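Local structure of endoglucanase (Clostridium thermocellum, 2YIK) at residues F49-A53 with N63-S67; M55-V60 with V156-Y160; V108-G113 with R167-R171; E127-A131 with F161-F165; L226-Y230 with S244-A248. The protein probably hydrolyses internal beta-1,4-glucosidic bonds of cellulose, as a family 9 glycoside hydrolase with endoglucanase activity. Residues are numbered along the deposited sequence.

Interaction 1 of 5, residues F49-A53 with N63-S67; sequences FFYDA and NSLLS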
# COMPACT_ATOMS: atom_id res chain seq x y z
N PHE A 49 0.33 -8.64 10.91
CA PHE A 49 -0.90 -8.88 11.64
C PHE A 49 -1.89 -7.73 11.62
O PHE A 49 -3.07 -7.93 11.88
CB PHE A 49 -0.60 -9.30 13.07
CG PHE A 49 -0.21 -10.74 13.19
CD1 PHE A 49 -1.18 -11.72 13.36
CD2 PHE A 49 1.12 -11.12 13.04
CE1 PHE A 49 -0.82 -13.07 13.38
CE2 PHE A 49 1.48 -12.45 13.06
CZ PHE A 49 0.51 -13.43 13.23
N PHE A 50 -1.42 -6.53 11.29
CA PHE A 50 -2.33 -5.40 11.22
C PHE A 50 -3.29 -5.66 10.07
O PHE A 50 -4.46 -5.30 10.13
CB PHE A 50 -1.61 -4.08 10.94
CG PHE A 50 -2.57 -2.93 10.74
CD1 PHE A 50 -3.24 -2.37 11.82
CD2 PHE A 50 -2.82 -2.43 9.46
CE1 PHE A 50 -4.19 -1.37 11.62
CE2 PHE A 50 -3.76 -1.43 9.26
CZ PHE A 50 -4.43 -0.88 10.34
N TYR A 51 -2.80 -6.30 9.02
CA TYR A 51 -3.64 -6.58 7.88
C TYR A 51 -4.72 -7.59 8.24
O TYR A 51 -5.86 -7.45 7.80
CB TYR A 51 -2.78 -7.02 6.70
CG TYR A 51 -1.93 -5.87 6.21
CD1 TYR A 51 -2.52 -4.77 5.58
CD2 TYR A 51 -0.56 -5.83 6.47
CE1 TYR A 51 -1.76 -3.65 5.22
CE2 TYR A 51 0.21 -4.71 6.13
CZ TYR A 51 -0.40 -3.63 5.51
OH TYR A 51 0.34 -2.50 5.21
N ASP A 52 -4.39 -8.57 9.07
CA ASP A 52 -5.38 -9.55 9.49
C ASP A 52 -6.50 -8.84 10.25
O ASP A 52 -7.66 -9.22 10.16
CB ASP A 52 -4.77 -10.61 10.40
CG ASP A 52 -3.70 -11.43 9.70
OD1 ASP A 52 -2.75 -10.82 9.17
OD2 ASP A 52 -3.83 -12.68 9.67
N ALA A 53 -6.13 -7.80 11.00
CA ALA A 53 -7.10 -7.05 11.79
C ALA A 53 -8.03 -6.20 10.94
O ALA A 53 -9.09 -5.79 11.41
CB ALA A 53 -6.38 -6.18 12.81
N ASN A 63 -9.33 -16.25 6.21
CA ASN A 63 -8.02 -15.66 5.93
C ASN A 63 -7.27 -14.95 7.06
O ASN A 63 -6.05 -14.85 7.02
CB ASN A 63 -8.17 -14.72 4.74
CG ASN A 63 -8.48 -15.46 3.46
OD1 ASN A 63 -7.57 -15.94 2.77
ND2 ASN A 63 -9.76 -15.57 3.14
N SER A 64 -8.00 -14.45 8.06
CA SER A 64 -7.36 -13.75 9.18
C SER A 64 -6.90 -14.70 10.29
O SER A 64 -7.60 -15.66 10.64
CB SER A 64 -8.33 -12.71 9.74
OG SER A 64 -7.85 -12.18 10.96
N LEU A 65 -5.72 -14.43 10.85
CA LEU A 65 -5.18 -15.26 11.92
C LEU A 65 -5.63 -14.78 13.29
O LEU A 65 -5.27 -15.37 14.31
CB LEU A 65 -3.65 -15.26 11.89
CG LEU A 65 -2.95 -15.94 10.71
CD1 LEU A 65 -1.51 -15.50 10.67
CD2 LEU A 65 -3.05 -17.46 10.85
N LEU A 66 -6.41 -13.70 13.32
CA LEU A 66 -6.89 -13.16 14.59
C LEU A 66 -8.28 -13.70 14.91
O LEU A 66 -9.24 -13.45 14.18
CB LEU A 66 -6.90 -11.63 14.53
CG LEU A 66 -5.53 -11.00 14.27
CD1 LEU A 66 -5.69 -9.51 14.01
CD2 LEU A 66 -4.60 -11.27 15.45
N SER A 67 -8.38 -14.46 16.01
CA SER A 67 -9.63 -15.06 16.42
C SER A 67 -10.74 -14.05 16.69
O SER A 67 -11.92 -14.38 16.58
CB SER A 67 -9.42 -15.94 17.66
OG SER A 67 -8.88 -15.17 18.73
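Beyond helix 60-63 the chain forms an ST turn at Ser64, and Asp52 of the short, weakly bonded helix 49-54 holds this loop by two hydrogen bonds, within the family 9 catalytic domain. Phe49 opens the contact with apolar packing: its CE1 lies 3.7 Å from Leu65 CD1 and its CD1 4.0 Å from Leu66 CD2, so the ring meets two consecutive leucines. Phe50 and Tyr51 touch helix 499-516 instead, with Tyr51 OH hydrogen-bonded to Ile499 O. The polar centre comes next, at Asp52, whose CA is 4.7 Å from Ser64 CA, the nearest CA pair across the two segments. Its CA-to-CB bond points toward the loop, and Asp52 OD2 accepts a hydrogen bond from Leu65 N at 2.8 Å with an N-H...O angle of 159°. The main chain of the same residue contributes as well, since Ser64 OG donates to Asp52 O at 3.1 Å. Ser64 OG thus serves twice, because it also accepts from Leu66 N (3.2 Å, 161°); that second bond defines the ST turn, formed just as the chain leaves helical angles at Ser64. Ala53 closes the segment. Its carbonyl oxygen is bound by Arg69 NH1, and its methyl group meets the buried Leu66 side chain, which points toward the helix: Ala53 CB and Leu66 CD1 are 3.6 Å apart.

Interaction 2 of 5, residues M55-V60 with V156-Y160; sequences MCGTGV and VILRY. With ZN (zinc ion), chain E.
The zinc site of this domain supplies one side of the contact: Cys56 SG binds the ion at 2.4 Å, with Cys72, His73 and His115 completing the four ligands. The ligand-bearing loop 55-60 is extended at Met55 and Cys56, passes through Gly57 at phi/psi 99/-160, and reaches the N-cap position at Gly59. It faces helical 156-160, the nearest CA pair being Met55 and Tyr160 at 8.1 Å. Tyr160 spans that gap with chi1 at -149°, and its OH donates to Cys56 O at 2.6 Å, tying the helix to the backbone of a metal ligand. Tyr160 OH also lies 3.3 Å from Gly59 C. Met55 (m, t, t) makes a Met-aromatic contact, its SD 4.6 Å from the Tyr160 ring centroid and 10° off the normal; its CE is 4.1 Å from Ile157 CD1. Around this, Phe114 meets the Tyr160 ring edge-to-face, Asn63 of helix 60-63 touches Met55, Val156 and Tyr160, and Ile157 packs on helix 49-54.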
# COMPACT_ATOMS: atom_id res chain seq x y z
N MET A 55 -8.98 -7.17 7.63
CA MET A 55 -9.62 -7.94 6.56
C MET A 55 -11.14 -7.71 6.60
O MET A 55 -11.75 -7.64 7.66
CB MET A 55 -9.30 -9.42 6.70
CG MET A 55 -7.85 -9.72 6.33
SD MET A 55 -7.42 -11.46 6.44
CE MET A 55 -5.87 -11.46 5.52
N CYS A 56 -11.73 -7.60 5.42
CA CYS A 56 -13.15 -7.30 5.28
C CYS A 56 -13.87 -8.31 4.38
O CYS A 56 -13.24 -8.97 3.55
CB CYS A 56 -13.26 -5.88 4.71
SG CYS A 56 -14.90 -5.21 4.44
N GLY A 57 -15.18 -8.45 4.57
CA GLY A 57 -15.95 -9.35 3.73
C GLY A 57 -16.30 -10.73 4.23
O GLY A 57 -16.26 -11.01 5.43
N THR A 58 -16.62 -11.61 3.29
CA THR A 58 -17.00 -12.99 3.57
C THR A 58 -15.83 -13.94 3.74
O THR A 58 -16.02 -15.12 4.05
CB THR A 58 -17.91 -13.53 2.44
OG1 THR A 58 -17.22 -13.47 1.19
CG2 THR A 58 -19.18 -12.71 2.35
N GLY A 59 -14.61 -13.45 3.54
CA GLY A 59 -13.47 -14.33 3.69
C GLY A 59 -12.59 -14.09 4.90
O GLY A 59 -11.49 -14.62 4.96
N VAL A 60 -13.05 -13.32 5.88
CA VAL A 60 -12.15 -13.08 7.00
C VAL A 60 -11.92 -14.23 8.00
O VAL A 60 -10.80 -14.35 8.46
CB VAL A 60 -12.46 -11.72 7.73
CG1 VAL A 60 -13.76 -11.15 7.27
CG2 VAL A 60 -12.41 -11.89 9.24
N VAL A 156 -0.84 -14.65 1.75
CA VAL A 156 -2.26 -14.66 2.08
C VAL A 156 -2.81 -13.23 2.05
O VAL A 156 -3.92 -12.99 1.55
CB VAL A 156 -2.53 -15.28 3.47
CG1 VAL A 156 -3.98 -15.07 3.87
CG2 VAL A 156 -2.20 -16.77 3.44
N ILE A 157 -2.03 -12.29 2.57
CA ILE A 157 -2.44 -10.89 2.58
C ILE A 157 -2.47 -10.33 1.16
O ILE A 157 -3.43 -9.68 0.78
CB ILE A 157 -1.49 -10.01 3.45
CG1 ILE A 157 -1.76 -10.22 4.94
CG2 ILE A 157 -1.71 -8.54 3.13
CD1 ILE A 157 -1.78 -11.66 5.36
N LEU A 158 -1.43 -10.61 0.37
CA LEU A 158 -1.38 -10.12 -1.00
C LEU A 158 -2.47 -10.70 -1.89
O LEU A 158 -2.97 -10.02 -2.79
CB LEU A 158 0.01 -10.37 -1.60
CG LEU A 158 1.10 -9.52 -0.94
CD1 LEU A 158 2.47 -10.04 -1.29
CD2 LEU A 158 0.95 -8.06 -1.37
N ARG A 159 -2.85 -11.95 -1.65
CA ARG A 159 -3.92 -12.58 -2.42
C ARG A 159 -5.24 -11.92 -2.04
O ARG A 159 -6.10 -11.69 -2.90
CB ARG A 159 -4.01 -14.08 -2.14
CG ARG A 159 -3.01 -14.93 -2.90
CD ARG A 159 -3.08 -16.39 -2.44
NE ARG A 159 -2.15 -17.26 -3.15
CZ ARG A 159 -2.38 -17.80 -4.34
NH1 ARG A 159 -3.52 -17.56 -4.98
NH2 ARG A 159 -1.47 -18.59 -4.89
N TYR A 160 -5.41 -11.62 -0.76
CA TYR A 160 -6.65 -11.00 -0.31
C TYR A 160 -6.81 -9.60 -0.91
O TYR A 160 -7.93 -9.21 -1.25
CB TYR A 160 -6.70 -10.93 1.22
CG TYR A 160 -8.11 -11.02 1.78
CD1 TYR A 160 -8.82 -12.22 1.73
CD2 TYR A 160 -8.74 -9.90 2.33
CE1 TYR A 160 -10.12 -12.31 2.23
CE2 TYR A 160 -10.04 -9.98 2.83
CZ TYR A 160 -10.72 -11.19 2.78
OH TYR A 160 -12.01 -11.28 3.25
ZN ZN E . -15.56 -5.20 6.78

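Interaction 3 of 5, residues V108-G113 with R167-R171; sequences VDVSGG and RCTFR
Phe170 sets its ring against two valines of strand 107-108 and the loop after it: CZ lies 4.2 Å from Val108 CB and 4.4 Å from Val110 CG1. The contact joins the end of helix 151-167 (Arg167) and the start of strand 169-171 to that loop. Within the loop Asp109 starts an Asx turn: Asp109 OD1 accepts from Ser111 N (2.9 Å, 159°) and Ser111 OG (2.7 Å). The nearest CA atoms are those of Val110 and Cys168, 5.7 Å apart, and Val110 CB packs 4.1 Å from Cys168 SG. A water donates to Asp109 O at 2.6 Å and Arg167 O at 2.7 Å. Arg167 (m, t, m, chi4 -85°) grips the turn by its guanidinium edge. Arg167 NH2 donates to Ser111 O at 3.0 Å, while the bond from NE to the same oxygen is weak at 3.4 Å. Gly112 (phi/psi 106/-170) brings its CA to 3.5 Å from Arg167 NH2, where a CB would clash. A second water bridges Arg167 NH2 at 2.7 Å to Gly113 N at 3.1 Å.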
# COMPACT_ATOMS: atom_id res chain seq x y z
N VAL A 108 -24.17 -7.04 -7.18
CA VAL A 108 -22.78 -7.30 -7.55
C VAL A 108 -22.00 -7.53 -6.26
O VAL A 108 -22.40 -7.08 -5.19
CB VAL A 108 -22.15 -6.13 -8.33
CG1 VAL A 108 -22.89 -5.94 -9.66
CG2 VAL A 108 -22.18 -4.87 -7.50
N ASP A 109 -20.90 -8.26 -6.38
CA ASP A 109 -20.06 -8.58 -5.23
C ASP A 109 -18.79 -7.71 -5.18
O ASP A 109 -17.86 -7.91 -5.95
CB ASP A 109 -19.68 -10.06 -5.29
CG ASP A 109 -18.85 -10.51 -4.09
OD1 ASP A 109 -18.56 -9.68 -3.20
OD2 ASP A 109 -18.50 -11.71 -4.05
N VAL A 110 -18.77 -6.74 -4.28
CA VAL A 110 -17.60 -5.88 -4.12
C VAL A 110 -17.06 -6.06 -2.70
O VAL A 110 -16.52 -5.12 -2.10
CB VAL A 110 -17.91 -4.38 -4.39
CG1 VAL A 110 -18.22 -4.17 -5.87
CG2 VAL A 110 -19.05 -3.92 -3.53
N SER A 111 -17.19 -7.28 -2.19
CA SER A 111 -16.73 -7.62 -0.86
C SER A 111 -15.26 -8.04 -0.89
O SER A 111 -14.71 -8.34 -1.95
CB SER A 111 -17.56 -8.77 -0.28
OG SER A 111 -17.23 -10.00 -0.91
N GLY A 112 -14.65 -8.05 0.28
CA GLY A 112 -13.26 -8.45 0.39
C GLY A 112 -12.31 -7.29 0.63
O GLY A 112 -12.74 -6.18 0.91
N GLY A 113 -11.02 -7.56 0.53
CA GLY A 113 -10.06 -6.49 0.75
C GLY A 113 -9.90 -6.12 2.21
O GLY A 113 -10.22 -6.91 3.11
N ARG A 167 -12.03 -9.00 -8.46
CA ARG A 167 -13.48 -9.15 -8.37
C ARG A 167 -14.16 -7.80 -8.67
O ARG A 167 -15.27 -7.76 -9.18
CB ARG A 167 -13.91 -9.60 -6.96
CG ARG A 167 -13.77 -11.08 -6.67
CD ARG A 167 -14.50 -11.44 -5.37
NE ARG A 167 -13.98 -10.68 -4.25
CZ ARG A 167 -12.92 -11.02 -3.53
NH1 ARG A 167 -12.26 -12.14 -3.80
NH2 ARG A 167 -12.51 -10.23 -2.55
N CYS A 168 -13.48 -6.71 -8.33
CA CYS A 168 -14.02 -5.37 -8.54
C CYS A 168 -13.79 -4.83 -9.95
O CYS A 168 -14.25 -3.74 -10.29
CB CYS A 168 -13.44 -4.40 -7.50
SG CYS A 168 -14.12 -4.63 -5.83
N THR A 169 -13.06 -5.58 -10.76
CA THR A 169 -12.80 -5.17 -12.13
C THR A 169 -13.78 -5.92 -13.02
O THR A 169 -13.63 -7.12 -13.24
CB THR A 169 -11.36 -5.49 -12.57
OG1 THR A 169 -10.43 -4.93 -11.63
CG2 THR A 169 -11.09 -4.91 -13.96
N PHE A 170 -14.79 -5.21 -13.50
CA PHE A 170 -15.81 -5.78 -14.37
C PHE A 170 -15.37 -5.62 -15.83
O PHE A 170 -15.32 -4.51 -16.36
CB PHE A 170 -17.14 -5.08 -14.10
CG PHE A 170 -17.62 -5.25 -12.69
CD1 PHE A 170 -17.15 -4.42 -11.68
CD2 PHE A 170 -18.47 -6.30 -12.35
CE1 PHE A 170 -17.50 -4.64 -10.35
CE2 PHE A 170 -18.83 -6.53 -11.02
CZ PHE A 170 -18.35 -5.69 -10.02
N ARG A 171 -15.05 -6.75 -16.46
CA ARG A 171 -14.57 -6.77 -17.84
C ARG A 171 -15.50 -7.54 -18.77
O ARG A 171 -16.19 -8.46 -18.33
CB ARG A 171 -13.18 -7.42 -17.89
CG ARG A 171 -12.19 -6.90 -16.87
CD ARG A 171 -11.06 -7.90 -16.65
NE ARG A 171 -10.15 -7.98 -17.80
CZ ARG A 171 -9.25 -8.94 -17.97
NH1 ARG A 171 -9.14 -9.92 -17.09
NH2 ARG A 171 -8.46 -8.92 -19.03
O HOH W 1 -17.44 -9.07 -8.21
O HOH W 2 -10.42 -10.30 -0.90

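Interaction 4 of 5, residues E127-A131 with F161-F165; sequences EAYAA and FNDYF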
# COMPACT_ATOMS: atom_id res chain seq x y z
N GLU A 127 -5.72 1.72 -0.73
CA GLU A 127 -5.87 0.26 -0.75
C GLU A 127 -4.84 -0.30 -1.74
O GLU A 127 -4.10 -1.25 -1.44
CB GLU A 127 -7.29 -0.14 -1.19
CG GLU A 127 -7.61 -1.64 -1.15
CD GLU A 127 -8.10 -2.13 0.21
OE1 GLU A 127 -8.58 -1.30 1.01
OE2 GLU A 127 -8.04 -3.35 0.48
N ALA A 128 -4.79 0.30 -2.93
CA ALA A 128 -3.84 -0.12 -3.96
C ALA A 128 -2.40 0.19 -3.53
O ALA A 128 -1.49 -0.57 -3.82
CB ALA A 128 -4.16 0.56 -5.29
N TYR A 129 -2.20 1.32 -2.85
CA TYR A 129 -0.86 1.68 -2.41
C TYR A 129 -0.31 0.64 -1.43
O TYR A 129 0.84 0.25 -1.53
CB TYR A 129 -0.84 3.05 -1.73
CG TYR A 129 0.43 3.31 -0.95
CD1 TYR A 129 0.55 2.91 0.39
CD2 TYR A 129 1.55 3.89 -1.56
CE1 TYR A 129 1.74 3.08 1.09
CE2 TYR A 129 2.74 4.06 -0.86
CZ TYR A 129 2.83 3.65 0.47
OH TYR A 129 4.02 3.80 1.15
N ALA A 130 -1.15 0.21 -0.49
CA ALA A 130 -0.72 -0.76 0.50
C ALA A 130 -0.41 -2.09 -0.17
O ALA A 130 0.62 -2.70 0.08
CB ALA A 130 -1.80 -0.94 1.56
N ALA A 131 -1.31 -2.51 -1.05
CA ALA A 131 -1.16 -3.76 -1.78
C ALA A 131 0.12 -3.79 -2.63
O ALA A 131 0.84 -4.78 -2.64
CB ALA A 131 -2.38 -3.99 -2.68
N PHE A 161 -5.71 -8.86 -1.05
CA PHE A 161 -5.76 -7.51 -1.65
C PHE A 161 -6.12 -7.61 -3.13
O PHE A 161 -7.10 -7.03 -3.59
CB PHE A 161 -4.39 -6.81 -1.59
CG PHE A 161 -4.18 -5.93 -0.39
CD1 PHE A 161 -4.93 -4.77 -0.21
CD2 PHE A 161 -3.19 -6.24 0.52
CE1 PHE A 161 -4.67 -3.92 0.88
CE2 PHE A 161 -2.92 -5.41 1.60
CZ PHE A 161 -3.66 -4.24 1.78
N ASN A 162 -5.30 -8.35 -3.86
CA ASN A 162 -5.48 -8.49 -5.29
C ASN A 162 -6.71 -9.27 -5.77
O ASN A 162 -7.21 -8.99 -6.87
CB ASN A 162 -4.20 -9.07 -5.90
CG ASN A 162 -3.01 -8.12 -5.75
OD1 ASN A 162 -2.14 -8.32 -4.89
ND2 ASN A 162 -2.99 -7.08 -6.57
N ASP A 163 -7.21 -10.22 -4.99
CA ASP A 163 -8.40 -10.94 -5.42
C ASP A 163 -9.57 -9.96 -5.33
O ASP A 163 -10.54 -10.05 -6.09
CB ASP A 163 -8.66 -12.17 -4.55
CG ASP A 163 -7.62 -13.25 -4.75
OD1 ASP A 163 -6.96 -13.26 -5.81
OD2 ASP A 163 -7.45 -14.11 -3.85
N TYR A 164 -9.47 -9.03 -4.39
CA TYR A 164 -10.49 -8.01 -4.19
C TYR A 164 -10.49 -7.09 -5.42
O TYR A 164 -11.54 -6.80 -5.98
CB TYR A 164 -10.20 -7.22 -2.91
CG TYR A 164 -10.95 -5.91 -2.74
CD1 TYR A 164 -12.34 -5.86 -2.71
CD2 TYR A 164 -10.25 -4.71 -2.55
CE1 TYR A 164 -13.02 -4.66 -2.49
CE2 TYR A 164 -10.91 -3.51 -2.34
CZ TYR A 164 -12.29 -3.48 -2.31
OH TYR A 164 -12.94 -2.29 -2.09
N PHE A 165 -9.30 -6.66 -5.84
CA PHE A 165 -9.18 -5.79 -7.01
C PHE A 165 -9.78 -6.49 -8.23
O PHE A 165 -10.57 -5.91 -8.98
CB PHE A 165 -7.71 -5.44 -7.29
CG PHE A 165 -7.01 -4.70 -6.17
CD1 PHE A 165 -7.69 -3.78 -5.38
CD2 PHE A 165 -5.65 -4.91 -5.94
CE1 PHE A 165 -7.03 -3.07 -4.37
CE2 PHE A 165 -4.98 -4.21 -4.93
CZ PHE A 165 -5.67 -3.29 -4.15
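Two helices of the (alpha/alpha)6 barrel characteristic of family 9 cross here, with large aromatic side chains on one and alanines and the aliphatic part of Glu127 on the other. The axes of the segments 127-131 and 161-165 pass 10.5 Å apart at 140° between their directions, signed crossing angle -140°, so the pair is roughly antiparallel but splayed. The backbones come closest at Ala131 and Phe161, whose CA atoms are 5.9 Å apart. Ala131 is the bump that enters the cleft between two rings. Ala131 CB stands over one face of Phe161, 3.9 Å from the centroid and 27° off the normal, in a CH-pi contact, and meets the edge of Phe165 at CE2, 3.4 Å away. Conversely, the Phe165 ring enters the shallow hollow bounded by Glu127, Ala128 and Ala131, its CE1 3.6 Å from Glu127 CG and its CZ 3.7 Å from Ala128 CA. Phe161 CZ also rests 3.8 Å from Ala130 CB. The aliphatic part of Glu127 acts as a further bump, its CG lying 4.0 Å from Tyr164 CE2 at that ring's edge; its OE2 accepts a hydrogen bond from Phe114 N. All seven touching residues are buried. Helix 216-233 flanks the pair through Ser225, which touches Ala131 and Phe165, while helix 499-516 packs on Tyr129 and Ala130.

Interaction 5 of 5, residues L226-Y230 with S244-A248; sequences LAINY and SLDYA
Leu226, Ser244 and Leu245 have the most surface buried in this antiparallel helix pair, formed by successive helices of the (alpha/alpha)6 barrel seen in family 9 enzymes. Both segments are regular helix; their axes approach to 7.7 Å, at 155° between directions and a signed crossing angle of -155°. The register pairs Leu226 with Ala248 (CA atoms 5.1 Å apart) and Ala227 with Leu245 (5.3 Å). Leu226 (m, t) points toward the partner helix: its CB lies 3.6 Å from Ala248 CB, and its CD1 reaches Tyr247 CB at 3.9 Å. Ser244 (m) sits against the opposing backbone, CB 3.5 Å from Leu226 O and 4.0 Å from Tyr230 N, with OG 3.1 Å from Asn229 OD1; OG also hydrogen-bonds Tyr240 O within its own helix. Leu245 (t, p) packs on Tyr230 (chi1 t, chi2 82°): its CD2 stands over the ring face, 3.9 Å from the centroid and 13° off the normal, a CH-pi contact, while its CB is 3.7 Å from Tyr230 CD1. Helix 279-293 packs beside the pair, Trp288 touching Ala227 and Leu289 touching Leu245, and helix 151-167 meets it through Asn162 and Met166.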
# COMPACT_ATOMS: atom_id res chain seq x y z
N LEU A 226 -1.38 -5.41 -9.24
CA LEU A 226 -1.60 -6.67 -9.94
C LEU A 226 -0.37 -7.11 -10.72
O LEU A 226 -0.10 -8.31 -10.82
CB LEU A 226 -2.82 -6.54 -10.86
CG LEU A 226 -4.13 -6.50 -10.07
CD1 LEU A 226 -5.26 -5.95 -10.92
CD2 LEU A 226 -4.44 -7.90 -9.58
N ALA A 227 0.38 -6.16 -11.28
CA ALA A 227 1.59 -6.49 -12.01
C ALA A 227 2.62 -7.02 -11.01
O ALA A 227 3.36 -7.96 -11.30
CB ALA A 227 2.14 -5.26 -12.72
N ILE A 228 2.65 -6.43 -9.82
CA ILE A 228 3.55 -6.87 -8.76
C ILE A 228 3.13 -8.28 -8.30
O ILE A 228 3.98 -9.11 -7.99
CB ILE A 228 3.51 -5.89 -7.56
CG1 ILE A 228 4.14 -4.56 -7.98
CG2 ILE A 228 4.23 -6.49 -6.34
CD1 ILE A 228 3.93 -3.44 -7.00
N ASN A 229 1.82 -8.53 -8.28
CA ASN A 229 1.29 -9.82 -7.87
C ASN A 229 1.80 -10.88 -8.84
O ASN A 229 2.17 -11.99 -8.44
CB ASN A 229 -0.25 -9.81 -7.87
CG ASN A 229 -0.85 -10.75 -6.84
OD1 ASN A 229 -1.88 -11.38 -7.08
ND2 ASN A 229 -0.21 -10.84 -5.68
N TYR A 230 1.82 -10.54 -10.13
CA TYR A 230 2.33 -11.45 -11.13
C TYR A 230 3.79 -11.75 -10.80
O TYR A 230 4.20 -12.91 -10.75
CB TYR A 230 2.23 -10.84 -12.53
CG TYR A 230 3.15 -11.51 -13.53
CD1 TYR A 230 2.79 -12.70 -14.16
CD2 TYR A 230 4.41 -10.98 -13.80
CE1 TYR A 230 3.67 -13.35 -15.04
CE2 TYR A 230 5.29 -11.62 -14.67
CZ TYR A 230 4.92 -12.80 -15.29
OH TYR A 230 5.79 -13.40 -16.16
N SER A 244 -3.41 -12.38 -12.76
CA SER A 244 -3.09 -11.06 -12.20
C SER A 244 -2.55 -10.15 -13.30
O SER A 244 -2.98 -9.01 -13.44
CB SER A 244 -2.04 -11.19 -11.09
OG SER A 244 -2.50 -12.01 -10.03
N LEU A 245 -1.61 -10.67 -14.09
CA LEU A 245 -1.02 -9.90 -15.17
C LEU A 245 -2.06 -9.52 -16.22
O LEU A 245 -2.02 -8.42 -16.77
CB LEU A 245 0.12 -10.69 -15.83
CG LEU A 245 0.89 -9.95 -16.94
CD1 LEU A 245 1.45 -8.64 -16.43
CD2 LEU A 245 2.01 -10.84 -17.45
N ASP A 246 -2.99 -10.43 -16.50
CA ASP A 246 -4.03 -10.14 -17.48
C ASP A 246 -4.89 -8.97 -17.01
O ASP A 246 -5.20 -8.05 -17.78
CB ASP A 246 -4.90 -11.38 -17.71
CG ASP A 246 -6.09 -11.09 -18.61
OD1 ASP A 246 -5.89 -10.58 -19.72
OD2 ASP A 246 -7.23 -11.38 -18.21
N TYR A 247 -5.29 -8.99 -15.74
CA TYR A 247 -6.09 -7.90 -15.19
C TYR A 247 -5.26 -6.61 -15.13
O TYR A 247 -5.78 -5.53 -15.42
CB TYR A 247 -6.60 -8.26 -13.78
CG TYR A 247 -7.89 -9.05 -13.77
CD1 TYR A 247 -7.91 -10.42 -14.06
CD2 TYR A 247 -9.10 -8.43 -13.45
CE1 TYR A 247 -9.11 -11.15 -14.03
CE2 TYR A 247 -10.30 -9.14 -13.43
CZ TYR A 247 -10.30 -10.50 -13.72
OH TYR A 247 -11.49 -11.19 -13.69
N ALA A 248 -3.99 -6.72 -14.78
CA ALA A 248 -3.11 -5.55 -14.70
C ALA A 248 -3.03 -4.82 -16.05
O ALA A 248 -3.21 -3.60 -16.12
CB ALA A 248 -1.71 -5.96 -14.23

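In the fold
Interactions 4 and 5 are buried, mostly apolar helix packing; 4, all its touching residues buried, has its centre about 7 Å from the chain's centre, against about 15 Å for 5. Interactions 2 and 3 are also buried, 1 only partly; centred about 15 to 18 Å from the chain's centre, these three add hydrogen bonds, a metal ligand or waters where one partner is a loop. Helix 151-167 serves 2 and 4 and leads into the strand of 3. Met55 SD packs on Ser64 N (3.5 Å) between 2 and 1, Cys56 N probably hydrogen-bonds Gly113 O (2.8 Å) between 2 and 3, and Arg171 NH1 salt-bridges Asp246 OD2 (2.7 Å) between 3 and 5.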